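Local coordinates for AB hydrolase-1 domain-containing protein (Parabacteroides distasonis, PDB 4Q34) that probably hydrolyses ester bonds as a member of the alpha/beta hydrolase family, its natural substrate being unknown, at residues Asp32-Tyr38 with Tyr84-Arg90; Phe51-Val55 with Thr174-Gly178; Val128-Arg132 with Ser302-Asn306; Tyr246-Leu250 with His294-His298. One frame throughout, in Å; residues are numbered along the deposited sequence. Where two conformers were deposited one is given.

Contact 1. Residues Asp32-Tyr38 with Tyr84-Arg90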
loop_
_atom_site.group_PDB
_atom_site.type_symbol
_atom_site.label_atom_id
_atom_site.label_comp_id
_atom_site.label_asym_id
_atom_site.label_seq_id
_atom_site.Cartn_x
_atom_site.Cartn_y
_atom_site.Cartn_z
ATOM N N ASP A 32 -3.855 -3.508 13.852
ATOM C CA ASP A 32 -4.376 -2.153 14.049
ATOM C C ASP A 32 -3.347 -0.976 13.942
ATOM O O ASP A 32 -3.642 0.148 14.320
ATOM C CB ASP A 32 -5.225 -2.054 15.338
ATOM C CG ASP A 32 -6.627 -2.683 15.178
ATOM O OD1 ASP A 32 -7.020 -3.088 14.040
ATOM O OD2 ASP A 32 -7.328 -2.775 16.221
ATOM N N HIS A 33 -2.168 -1.255 13.394
ATOM C CA HIS A 33 -1.162 -0.234 13.073
ATOM C C HIS A 33 -1.598 0.466 11.806
ATOM O O HIS A 33 -2.453 -0.032 11.039
ATOM C CB HIS A 33 0.194 -0.899 12.831
ATOM C CG HIS A 33 0.092 -2.076 11.908
ATOM N ND1 HIS A 33 -0.263 -3.328 12.358
ATOM C CD2 HIS A 33 0.176 -2.175 10.553
ATOM C CE1 HIS A 33 -0.352 -4.153 11.327
ATOM N NE2 HIS A 33 -0.085 -3.478 10.224
ATOM N N ALA A 34 -0.986 1.606 11.535
ATOM C CA ALA A 34 -1.051 2.219 10.207
ATOM C C ALA A 34 0.194 1.791 9.451
ATOM O O ALA A 34 1.223 1.431 10.084
ATOM C CB ALA A 34 -1.082 3.742 10.322
ATOM N N TYR A 35 0.134 1.901 8.117
ATOM C CA TYR A 35 1.285 1.730 7.265
ATOM C C TYR A 35 1.664 3.097 6.705
ATOM O O TYR A 35 0.795 3.866 6.337
ATOM C CB TYR A 35 1.021 0.768 6.119
ATOM C CG TYR A 35 2.046 0.841 4.995
ATOM C CD1 TYR A 35 1.854 1.691 3.939
ATOM C CD2 TYR A 35 3.177 0.044 4.991
ATOM C CE1 TYR A 35 2.761 1.759 2.883
ATOM C CE2 TYR A 35 4.104 0.098 3.948
ATOM C CZ TYR A 35 3.881 0.958 2.883
ATOM O OH TYR A 35 4.775 1.050 1.839
ATOM N N VAL A 36 2.955 3.392 6.683
ATOM C CA VAL A 36 3.448 4.700 6.257
ATOM C C VAL A 36 4.556 4.547 5.214
ATOM O O VAL A 36 5.485 3.765 5.391
ATOM C CB VAL A 36 4.026 5.453 7.484
ATOM C CG1 VAL A 36 4.533 6.836 7.065
ATOM C CG2 VAL A 36 2.985 5.521 8.575
ATOM N N PHE A 37 4.475 5.314 4.130
ATOM C CA PHE A 37 5.598 5.426 3.199
ATOM C C PHE A 37 6.007 6.888 3.212
ATOM O O PHE A 37 5.144 7.766 3.134
ATOM C CB PHE A 37 5.176 5.009 1.787
ATOM C CG PHE A 37 6.269 5.155 0.772
ATOM C CD1 PHE A 37 7.234 4.184 0.598
ATOM C CD2 PHE A 37 6.303 6.278 -0.054
ATOM C CE1 PHE A 37 8.253 4.336 -0.361
ATOM C CE2 PHE A 37 7.306 6.424 -1.014
ATOM C CZ PHE A 37 8.271 5.453 -1.173
ATOM N N TYR A 38 7.308 7.168 3.300
ATOM C CA TYR A 38 7.758 8.531 3.441
ATOM C C TYR A 38 8.908 8.826 2.503
ATOM O O TYR A 38 9.687 7.947 2.132
ATOM C CB TYR A 38 8.159 8.862 4.896
ATOM C CG TYR A 38 9.510 8.271 5.269
ATOM C CD1 TYR A 38 9.615 6.955 5.722
ATOM C CD2 TYR A 38 10.689 9.000 5.086
ATOM C CE1 TYR A 38 10.847 6.392 6.018
ATOM C CE2 TYR A 38 11.915 8.442 5.381
ATOM C CZ TYR A 38 11.991 7.141 5.833
ATOM O OH TYR A 38 13.231 6.612 6.134
ATOM N N TYR A 84 4.771 12.160 4.221
ATOM C CA TYR A 84 4.393 10.902 4.815
ATOM C C TYR A 84 3.012 10.540 4.322
ATOM O O TYR A 84 2.044 11.230 4.606
ATOM C CB TYR A 84 4.399 10.998 6.354
ATOM C CG TYR A 84 5.759 11.120 6.927
ATOM C CD1 TYR A 84 6.464 12.296 6.820
ATOM C CD2 TYR A 84 6.369 10.020 7.556
ATOM C CE1 TYR A 84 7.769 12.393 7.326
ATOM C CE2 TYR A 84 7.653 10.118 8.071
ATOM C CZ TYR A 84 8.345 11.287 7.938
ATOM O OH TYR A 84 9.613 11.344 8.457
ATOM N N LEU A 85 2.921 9.482 3.533
ATOM C CA LEU A 85 1.628 8.983 3.038
ATOM C C LEU A 85 1.215 7.804 3.917
ATOM O O LEU A 85 2.028 6.906 4.160
ATOM C CB LEU A 85 1.743 8.517 1.570
ATOM C CG LEU A 85 1.788 9.539 0.405
ATOM C CD1 LEU A 85 1.157 8.972 -0.849
ATOM C CD2 LEU A 85 1.119 10.870 0.728
ATOM N N VAL A 86 -0.059 7.747 4.324
ATOM C CA VAL A 86 -0.468 6.765 5.305
ATOM C C VAL A 86 -1.647 5.944 4.775
ATOM O O VAL A 86 -2.545 6.501 4.111
ATOM C CB VAL A 86 -0.857 7.479 6.642
ATOM C CG1 VAL A 86 -1.260 6.449 7.694
ATOM C CG2 VAL A 86 0.288 8.400 7.140
ATOM N N ASP A 87 -1.637 4.636 5.079
ATOM C CA ASP A 87 -2.824 3.799 5.076
ATOM C C ASP A 87 -3.174 3.565 6.561
ATOM O O ASP A 87 -2.390 2.997 7.336
ATOM C CB ASP A 87 -2.576 2.486 4.420
ATOM C CG ASP A 87 -2.123 2.626 2.978
ATOM O OD1 ASP A 87 -2.592 3.497 2.211
ATOM O OD2 ASP A 87 -1.285 1.773 2.574
ATOM N N GLN A 88 -4.324 4.088 6.958
ATOM C CA GLN A 88 -4.746 4.073 8.322
ATOM C C GLN A 88 -5.036 2.641 8.722
ATOM O O GLN A 88 -5.166 1.779 7.867
ATOM C CB GLN A 88 -5.967 4.987 8.527
ATOM C CG GLN A 88 -7.294 4.329 8.181
ATOM C CD GLN A 88 -8.496 5.235 8.138
ATOM O OE1 GLN A 88 -8.444 6.444 8.423
ATOM N NE2 GLN A 88 -9.641 4.626 7.770
ATOM N N PRO A 89 -5.081 2.371 10.042
ATOM C CA PRO A 89 -5.458 1.033 10.559
ATOM C C PRO A 89 -6.635 0.432 9.802
ATOM O O PRO A 89 -7.628 1.111 9.534
ATOM C CB PRO A 89 -5.829 1.328 12.005
ATOM C CG PRO A 89 -4.953 2.469 12.363
ATOM C CD PRO A 89 -5.092 3.348 11.130
ATOM N N ARG A 90 -6.502 -0.859 9.511
ATOM C CA ARG A 90 -7.539 -1.687 8.868
ATOM C C ARG A 90 -7.792 -1.373 7.398
ATOM O O ARG A 90 -8.791 -1.790 6.864
ATOM C CB ARG A 90 -8.855 -1.609 9.649
ATOM C CG ARG A 90 -8.664 -1.897 11.118
ATOM C CD ARG A 90 -9.907 -1.594 11.957
ATOM N NE ARG A 90 -9.648 -1.945 13.351
ATOM C CZ ARG A 90 -10.452 -1.661 14.383
ATOM N NH1 ARG A 90 -11.601 -1.004 14.192
ATOM N NH2 ARG A 90 -10.115 -2.068 15.613
HETATM O O HOH W 1 -4.152 -2.242 10.992
#
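Start with the two valines. Val36 CG2 and Val86 CG2 lie 4.2 Å apart, and Ala34 CB approaches Val86 CG1 to 3.8 Å. On the same face Val36 CG1 meets the edge of the Tyr84 ring (3.7 Å to CD2). Tyr38 CB sits over the face of that ring, 3.6 Å from its centroid, a CH-pi contact. The two tyrosine rings are nearly parallel (18°) but slid apart, with little overlap.

These side chains hang on two antiparallel strands whose axes come within 4.7 Å at 159°. Tyr35 and Asp87 exchange backbone hydrogen bonds (Tyr35 N to Asp87 O 2.9 Å, Asp87 N to Tyr35 O 2.8 Å), and Phe37 and Leu85 do likewise; Val36-Val86 and Tyr38-Tyr84 are the non-hydrogen-bonded pairs. Tyr35 and Phe37 face the second subunit, where Glu63 takes the Tyr35 hydroxyl and the two Phe37 rings meet edge-to-face.

Toward Asp32 the segments meet in other ways. Pro89 CA makes a CA-H...O contact with His33 O (3.2 Å), and water 1 links His33 O to Arg90 N. At the end is a two-pronged salt bridge, Arg90 NE to Asp32 OD1 and Arg90 NH2 to Asp32 OD2, both 2.9 Å, with Thr98 also on Asp32 and Thr150 and Glu99 also on Arg90. The backbone pairing joins strand 28-41, antiparallel, to strand 83-87, which leads into the parallel sheet, as in the alpha/beta hydrolase fold.

Contact 2. Residues Phe51-Val55 with Thr174-Gly178; sequences FAHGV and THSQG
Build this contact round Ala52, Gln177 and Gly54. Ala52 and Thr174 form a parallel bridge at the C-terminal ends of their strands, CA atoms 4.7 Å apart. Ala52 CB lies 4.0 Å from Thr174 CG2, and Ala52 O accepts a weak hydrogen bond from His175 N (3.0 Å). Past the strands, His175 to Gly178 make a type II' turn closed by Gly178 N to His175 O (2.8 Å), with Ser176 at phi/psi 61/-114°. Gln177 (chi1 m, chi2 p) reaches back so that its OE1 takes Val55 N at 2.8 Å. Gly54 CA packs 3.4 Å from His175 O and 3.7 Å from Gln177 OE1; a CB there would clash with both. Water 2 joins Gly54 N and His175 ND1, 2.8 Å from each. The tight turn between strand 170-175 and helix 178-185, with Ser176 strained, has the form of the nucleophile elbow of alpha/beta hydrolases, so Ser176 is probably the nucleophile; it faces the His-Gly loop beside which their oxyanion hole usually forms.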
loop_
_atom_site.group_PDB
_atom_site.type_symbol
_atom_site.label_atom_id
_atom_site.label_comp_id
_atom_site.label_asym_id
_atom_site.label_seq_id
_atom_site.Cartn_x
_atom_site.Cartn_y
_atom_site.Cartn_z
ATOM N N PHE A 51 -0.292 12.946 5.394
ATOM C CA PHE A 51 -1.531 12.911 4.630
ATOM C C PHE A 51 -2.445 11.793 5.071
ATOM O O PHE A 51 -2.015 10.633 5.123
ATOM C CB PHE A 51 -1.199 12.775 3.135
ATOM C CG PHE A 51 -0.486 13.964 2.557
ATOM C CD1 PHE A 51 -1.175 15.043 2.050
ATOM C CD2 PHE A 51 0.877 14.003 2.507
ATOM C CE1 PHE A 51 -0.532 16.132 1.513
ATOM C CE2 PHE A 51 1.535 15.093 1.969
ATOM C CZ PHE A 51 0.844 16.166 1.475
ATOM N N ALA A 52 -3.701 12.129 5.349
ATOM C CA ALA A 52 -4.716 11.158 5.790
ATOM C C ALA A 52 -5.947 11.103 4.869
ATOM O O ALA A 52 -6.692 12.084 4.725
ATOM C CB ALA A 52 -5.202 11.513 7.187
ATOM N N HIS A 53 -6.194 9.942 4.321
ATOM C CA HIS A 53 -7.322 9.671 3.426
ATOM C C HIS A 53 -8.644 9.521 4.192
ATOM O O HIS A 53 -8.673 9.469 5.443
ATOM C CB HIS A 53 -7.018 8.376 2.676
ATOM C CG HIS A 53 -6.873 7.196 3.579
ATOM N ND1 HIS A 53 -7.960 6.551 4.114
ATOM C CD2 HIS A 53 -5.784 6.602 4.125
ATOM C CE1 HIS A 53 -7.551 5.575 4.899
ATOM N NE2 HIS A 53 -6.236 5.587 4.925
ATOM N N GLY A 54 -9.731 9.395 3.443
ATOM C CA GLY A 54 -11.048 9.166 3.982
ATOM C C GLY A 54 -11.569 7.755 3.753
ATOM O O GLY A 54 -10.802 6.806 3.545
ATOM N N VAL A 55 -12.888 7.604 3.803
ATOM C CA VAL A 55 -13.469 6.275 3.833
ATOM C C VAL A 55 -13.346 5.611 2.455
ATOM O O VAL A 55 -13.423 6.297 1.405
ATOM C CB VAL A 55 -14.940 6.302 4.254
ATOM C CG1 VAL A 55 -15.808 6.905 3.152
ATOM C CG2 VAL A 55 -15.444 4.913 4.610
ATOM N N THR A 174 -5.690 16.369 5.723
ATOM C CA THR A 174 -6.723 15.351 5.795
ATOM C C THR A 174 -7.769 15.504 4.716
ATOM O O THR A 174 -7.894 16.559 4.071
ATOM C CB THR A 174 -7.411 15.315 7.175
ATOM O OG1 THR A 174 -8.221 16.475 7.374
ATOM C CG2 THR A 174 -6.364 15.198 8.318
ATOM N N HIS A 175 -8.524 14.422 4.534
ATOM C CA HIS A 175 -9.602 14.376 3.563
ATOM C C HIS A 175 -10.825 13.629 4.079
ATOM O O HIS A 175 -10.719 12.497 4.506
ATOM C CB HIS A 175 -9.104 13.628 2.322
ATOM C CG HIS A 175 -10.083 13.628 1.191
ATOM N ND1 HIS A 175 -10.267 12.545 0.367
ATOM C CD2 HIS A 175 -10.899 14.603 0.719
ATOM C CE1 HIS A 175 -11.198 12.822 -0.521
ATOM N NE2 HIS A 175 -11.559 14.082 -0.363
ATOM N N SER A 176 -11.995 14.280 4.012
ATOM C CA SER A 176 -13.297 13.646 4.245
ATOM C C SER A 176 -13.408 13.062 5.670
ATOM O O SER A 176 -13.389 13.842 6.606
ATOM C CB SER A 176 -13.608 12.667 3.120
ATOM O OG SER A 176 -15.004 12.483 3.062
ATOM N N GLN A 177 -13.511 11.744 5.831
ATOM C CA GLN A 177 -13.513 11.157 7.175
ATOM C C GLN A 177 -12.172 11.306 7.857
ATOM O O GLN A 177 -12.071 11.214 9.082
ATOM C CB GLN A 177 -13.903 9.697 7.117
ATOM C CG GLN A 177 -15.331 9.493 6.625
ATOM C CD GLN A 177 -15.585 9.685 5.111
ATOM O OE1 GLN A 177 -14.677 9.737 4.235
ATOM N NE2 GLN A 177 -16.866 9.769 4.799
ATOM N N GLY A 178 -11.139 11.559 7.065
ATOM C CA GLY A 178 -9.856 12.043 7.597
ATOM C C GLY A 178 -10.029 13.302 8.459
ATOM O O GLY A 178 -9.202 13.587 9.316
HETATM O O HOH W 2 -9.624 9.863 0.650
#

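Contact 3. Residues Val128-Arg132 with Ser302-Asn306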
loop_
_atom_site.group_PDB
_atom_site.type_symbol
_atom_site.label_atom_id
_atom_site.label_comp_id
_atom_site.label_asym_id
_atom_site.label_seq_id
_atom_site.Cartn_x
_atom_site.Cartn_y
_atom_site.Cartn_z
ATOM N N VAL A 128 -16.533 20.267 -14.945
ATOM C CA VAL A 128 -15.893 19.527 -13.845
ATOM C C VAL A 128 -14.415 19.329 -14.150
ATOM O O VAL A 128 -14.033 19.064 -15.281
ATOM C CB VAL A 128 -16.624 18.184 -13.519
ATOM C CG1 VAL A 128 -16.405 17.129 -14.607
ATOM C CG2 VAL A 128 -16.228 17.653 -12.148
ATOM N N GLN A 129 -13.588 19.400 -13.102
ATOM C CA GLN A 129 -12.130 19.316 -13.209
ATOM C C GLN A 129 -11.688 17.840 -13.102
ATOM O O GLN A 129 -10.906 17.449 -12.234
ATOM C CB GLN A 129 -11.489 20.139 -12.072
ATOM C CG GLN A 129 -11.672 21.642 -12.198
ATOM C CD GLN A 129 -10.765 22.295 -13.220
ATOM O OE1 GLN A 129 -9.918 21.660 -13.820
ATOM N NE2 GLN A 129 -10.951 23.601 -13.420
ATOM N N PHE A 130 -12.220 17.035 -14.002
ATOM C CA PHE A 130 -12.047 15.597 -13.972
ATOM C C PHE A 130 -12.058 15.130 -15.428
ATOM O O PHE A 130 -12.917 15.553 -16.267
ATOM C CB PHE A 130 -13.163 14.976 -13.116
ATOM C CG PHE A 130 -12.954 13.541 -12.722
ATOM C CD1 PHE A 130 -13.335 12.484 -13.574
ATOM C CD2 PHE A 130 -12.424 13.244 -11.484
ATOM C CE1 PHE A 130 -13.205 11.172 -13.200
ATOM C CE2 PHE A 130 -12.273 11.919 -11.090
ATOM C CZ PHE A 130 -12.648 10.888 -11.951
ATOM N N LYS A 131 -11.083 14.296 -15.768
ATOM C CA LYS A 131 -10.983 13.744 -17.119
ATOM C C LYS A 131 -12.127 12.780 -17.394
ATOM O O LYS A 131 -12.479 11.974 -16.540
ATOM C CB LYS A 131 -9.625 13.077 -17.358
ATOM C CG LYS A 131 -9.283 13.071 -18.852
ATOM C CD LYS A 131 -7.977 12.363 -19.165
ATOM C CE LYS A 131 -7.741 12.292 -20.674
ATOM N NZ LYS A 131 -6.344 11.838 -20.913
ATOM N N ARG A 132 -12.704 12.854 -18.586
ATOM C CA ARG A 132 -13.979 12.184 -18.861
ATOM C C ARG A 132 -13.863 10.824 -19.562
ATOM O O ARG A 132 -14.863 10.287 -19.998
ATOM C CB ARG A 132 -14.889 13.113 -19.702
ATOM C CG ARG A 132 -15.371 14.370 -18.995
ATOM C CD ARG A 132 -15.578 15.482 -20.021
ATOM N NE ARG A 132 -16.511 16.526 -19.598
ATOM C CZ ARG A 132 -16.322 17.341 -18.562
ATOM N NH1 ARG A 132 -15.247 17.222 -17.802
ATOM N NH2 ARG A 132 -17.225 18.267 -18.276
ATOM N N SER A 302 -6.665 15.782 -6.454
ATOM C CA SER A 302 -6.358 14.961 -7.662
ATOM C C SER A 302 -7.087 15.444 -8.921
ATOM O O SER A 302 -6.966 14.847 -9.986
ATOM C CB SER A 302 -6.622 13.457 -7.413
ATOM O OG SER A 302 -7.964 13.192 -6.992
ATOM N N ASP A 303 -7.853 16.514 -8.767
ATOM C CA ASP A 303 -8.580 17.109 -9.896
ATOM C C ASP A 303 -7.602 17.679 -10.951
ATOM O O ASP A 303 -6.413 17.839 -10.685
ATOM C CB ASP A 303 -9.493 18.223 -9.392
ATOM C CG ASP A 303 -10.765 17.715 -8.728
ATOM O OD1 ASP A 303 -11.161 16.527 -8.872
ATOM O OD2 ASP A 303 -11.386 18.544 -8.032
ATOM N N LEU A 304 -8.131 18.050 -12.119
ATOM C CA LEU A 304 -7.303 18.569 -13.223
ATOM C C LEU A 304 -6.540 19.809 -12.864
ATOM O O LEU A 304 -5.461 20.014 -13.427
ATOM C CB LEU A 304 -8.146 18.841 -14.470
ATOM C CG LEU A 304 -8.756 17.576 -15.100
ATOM C CD1 LEU A 304 -9.732 18.006 -16.207
ATOM C CD2 LEU A 304 -7.686 16.657 -15.675
ATOM N N ASN A 305 -7.065 20.623 -11.945
ATOM C CA ASN A 305 -6.402 21.872 -11.525
ATOM C C ASN A 305 -5.687 21.700 -10.186
ATOM O O ASN A 305 -5.565 22.658 -9.412
ATOM C CB ASN A 305 -7.437 23.014 -11.414
ATOM C CG ASN A 305 -8.519 22.738 -10.384
ATOM O OD1 ASN A 305 -8.632 21.633 -9.845
ATOM N ND2 ASN A 305 -9.291 23.758 -10.060
ATOM N N ASN A 306 -5.244 20.488 -9.899
ATOM C CA ASN A 306 -4.684 20.212 -8.577
ATOM C C ASN A 306 -3.404 20.993 -8.262
ATOM O O ASN A 306 -3.087 21.225 -7.095
ATOM C CB ASN A 306 -4.511 18.723 -8.293
ATOM C CG ASN A 306 -3.416 18.059 -9.112
ATOM O OD1 ASN A 306 -3.018 18.509 -10.165
ATOM N ND2 ASN A 306 -2.912 16.933 -8.581
#
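Gln129 does most of the work here, covered over 111 Å² by the other loop. Its chi1 and chi2 are both m, so the side chain folds back alongside residues 303-305: Gln129 CB touches Asp303 CB at 3.9 Å, OE1 reaches Leu304 CB at 3.4 Å, and the two amides meet at 3.6 Å between Gln129 CD and Asn305 CG. Gln129 is also the centre of an inverse gamma turn, and its carbonyl accepts the bond that joins the loops, Leu304 N to Gln129 O at 2.8 Å.

Leu304 takes the m, t rotamer and lays CD1 against the backbone, 3.5 Å from Phe130 N. With chi1 t, Phe130 carries its ring away to meet Tyr140 of helix 134-142 edge-to-face; its own edge just comes within 4.4 Å of Asp303 OD1, measured from CD2. Lys131 is fully extended, all four chi angles t, so its amine leaves the contact while its CB stays 4.4 Å from Leu304 CD2.

Asp303 (chi1 m) and Asn305 (chi1 p) turn their polar ends to residues 294-298: Asp303 to Thr297 and Asn296, Asn305 OD1 to Asn296. Gln129 NE2 goes to His294 O there too. The chemistry thus implies that the two segments are held to each other by a backbone bond and van der Waals contact, while the polar ends of Gln129, Asp303 and Asn305 turn to 294-298, an earlier part of the loop that holds 302-306.

Contact 4. Residues Tyr246-Leu250 with His294-His298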
loop_
_atom_site.group_PDB
_atom_site.type_symbol
_atom_site.label_atom_id
_atom_site.label_comp_id
_atom_site.label_asym_id
_atom_site.label_seq_id
_atom_site.Cartn_x
_atom_site.Cartn_y
_atom_site.Cartn_z
ATOM N N TYR A 246 -13.520 23.388 0.416
ATOM C CA TYR A 246 -14.605 22.714 -0.270
ATOM C C TYR A 246 -14.607 23.096 -1.736
ATOM O O TYR A 246 -14.394 24.263 -2.100
ATOM C CB TYR A 246 -16.010 23.017 0.352
ATOM C CG TYR A 246 -16.247 22.276 1.642
ATOM C CD1 TYR A 246 -16.783 21.004 1.646
ATOM C CD2 TYR A 246 -15.897 22.839 2.856
ATOM C CE1 TYR A 246 -16.947 20.299 2.841
ATOM C CE2 TYR A 246 -16.053 22.133 4.055
ATOM C CZ TYR A 246 -16.564 20.886 4.038
ATOM O OH TYR A 246 -16.713 20.196 5.227
ATOM N N GLY A 247 -14.905 22.120 -2.574
ATOM C CA GLY A 247 -15.014 22.345 -4.013
ATOM C C GLY A 247 -16.377 22.850 -4.488
ATOM O O GLY A 247 -17.113 23.526 -3.754
ATOM N N ASP A 248 -16.701 22.460 -5.716
ATOM C CA ASP A 248 -17.797 23.082 -6.490
ATOM C C ASP A 248 -18.942 22.107 -6.673
ATOM O O ASP A 248 -18.911 20.985 -6.176
ATOM C CB ASP A 248 -17.203 23.490 -7.843
ATOM C CG ASP A 248 -17.897 24.670 -8.471
ATOM O OD1 ASP A 248 -18.999 25.050 -8.011
ATOM O OD2 ASP A 248 -17.317 25.207 -9.449
ATOM N N ASN A 249 -19.980 22.528 -7.411
ATOM C CA ASN A 249 -21.185 21.704 -7.614
ATOM C C ASN A 249 -21.827 21.250 -6.302
ATOM O O ASN A 249 -22.437 20.207 -6.231
ATOM C CB ASN A 249 -20.900 20.540 -8.562
ATOM C CG ASN A 249 -20.405 21.025 -9.913
ATOM O OD1 ASN A 249 -19.223 20.846 -10.286
ATOM N ND2 ASN A 249 -21.263 21.732 -10.604
ATOM N N LEU A 250 -21.786 22.135 -5.313
ATOM C CA LEU A 250 -22.564 21.945 -4.107
ATOM C C LEU A 250 -23.997 22.310 -4.449
ATOM O O LEU A 250 -24.242 23.435 -4.787
ATOM C CB LEU A 250 -22.011 22.861 -3.013
ATOM C CG LEU A 250 -20.554 22.569 -2.598
ATOM C CD1 LEU A 250 -20.125 23.595 -1.543
ATOM C CD2 LEU A 250 -20.357 21.170 -2.071
ATOM N N HIS A 294 -12.776 26.759 -10.242
ATOM C CA HIS A 294 -14.123 26.282 -10.550
ATOM C C HIS A 294 -14.069 24.827 -10.979
ATOM O O HIS A 294 -13.096 24.413 -11.614
ATOM C CB HIS A 294 -14.743 27.158 -11.636
ATOM C CG HIS A 294 -14.786 28.610 -11.248
ATOM N ND1 HIS A 294 -15.823 29.157 -10.521
ATOM C CD2 HIS A 294 -13.880 29.605 -11.415
ATOM C CE1 HIS A 294 -15.579 30.439 -10.306
ATOM N NE2 HIS A 294 -14.401 30.733 -10.829
ATOM N N GLY A 295 -15.102 24.053 -10.621
ATOM C CA GLY A 295 -15.244 22.700 -11.127
ATOM C C GLY A 295 -14.645 21.592 -10.261
ATOM O O GLY A 295 -14.588 20.444 -10.693
ATOM N N ASN A 296 -14.165 21.933 -9.095
ATOM C CA ASN A 296 -13.627 20.897 -8.239
ATOM C C ASN A 296 -14.674 19.945 -7.705
ATOM O O ASN A 296 -15.812 20.321 -7.431
ATOM C CB ASN A 296 -12.777 21.495 -7.090
ATOM C CG ASN A 296 -11.468 22.039 -7.581
ATOM O OD1 ASN A 296 -11.289 23.265 -7.774
ATOM N ND2 ASN A 296 -10.544 21.124 -7.865
ATOM N N THR A 297 -14.226 18.693 -7.584
ATOM C CA THR A 297 -14.957 17.574 -7.054
ATOM C C THR A 297 -14.615 17.457 -5.552
ATOM O O THR A 297 -14.001 18.316 -4.956
ATOM C CB THR A 297 -14.571 16.267 -7.811
ATOM O OG1 THR A 297 -13.229 15.867 -7.410
ATOM C CG2 THR A 297 -14.643 16.471 -9.322
ATOM N N HIS A 298 -15.093 16.394 -4.947
ATOM C CA HIS A 298 -14.757 16.048 -3.571
ATOM C C HIS A 298 -13.294 15.732 -3.402
ATOM O O HIS A 298 -12.872 15.744 -2.294
ATOM C CB HIS A 298 -15.607 14.862 -3.164
ATOM C CG HIS A 298 -15.312 14.312 -1.808
ATOM N ND1 HIS A 298 -15.478 15.051 -0.659
ATOM C CD2 HIS A 298 -14.980 13.067 -1.414
ATOM C CE1 HIS A 298 -15.175 14.297 0.387
ATOM N NE2 HIS A 298 -14.859 13.091 -0.052
HETATM O O HOH W 3 -18.062 27.785 -10.057
#
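Tyr246 ends strand 242-246, and the chain turns at Gly247 to meet the loop 294-298 nearly at right angles (92° between the touching parts). Gly247 CA packs 3.9 Å from Asn296 CB. A CB on Gly247 would run into Thr297 O and Asn296 O, so the close passage depends on glycine; its N is held by Glu199.

Asp248 follows, using both backbone and side chain. Its N gives a 2.9 Å hydrogen bond to Asn296 O, while its carboxylate, at chi1 t, extends so that OD2 accepts Gly295 N at 2.8 Å. Gly295 sits at phi/psi 93/6°, a conformation that itself calls for glycine. In alpha/beta hydrolases the loop after the last strand of the sheet carries the catalytic histidine, and His298 fits that place: its ND1 bonds Glu199 and its ring lies by Ser176, consistent with a Ser-His-Glu triad. Asp248 OD2 also receives water 3 (2.8 Å), which lies 2.7 Å from His294 ND1.

Next, Asn249, with positive phi (55°), gives its N to Asp248 OD1 at 2.8 Å, so both carboxylate oxygens accept a backbone N-H. Its own OD1 only skims the other loop, 4.5 Å from Gly295 CA. By Leu250 the chain has left, and that side chain packs on Trp262 and Thr263 of helix 257-277.

How the contacts relate
From the N terminus, contact 1 opens on strand 28-41 and closes at strand 83-87, but contact 2 opens in between, at the end of strand 49-52, so the two cross. They are also neighbours in the sheet: Tyr84 O and Phe51 N, 3.0 Å apart, probably hydrogen-bond. Contact 3 opens at 128-132, before contact 2 closes at 174-178, and crosses it in turn. Its long loop, ending at 302-306, encloses the whole of contact 4; these two touch through Asp303 and Val128. Contact 4 follows contact 2 in series, yet His298 O probably bonds His175 NE2 (2.9 Å), bringing 294-298 to the turn at 175-178. Contact 1 stays apart from contacts 3 and 4.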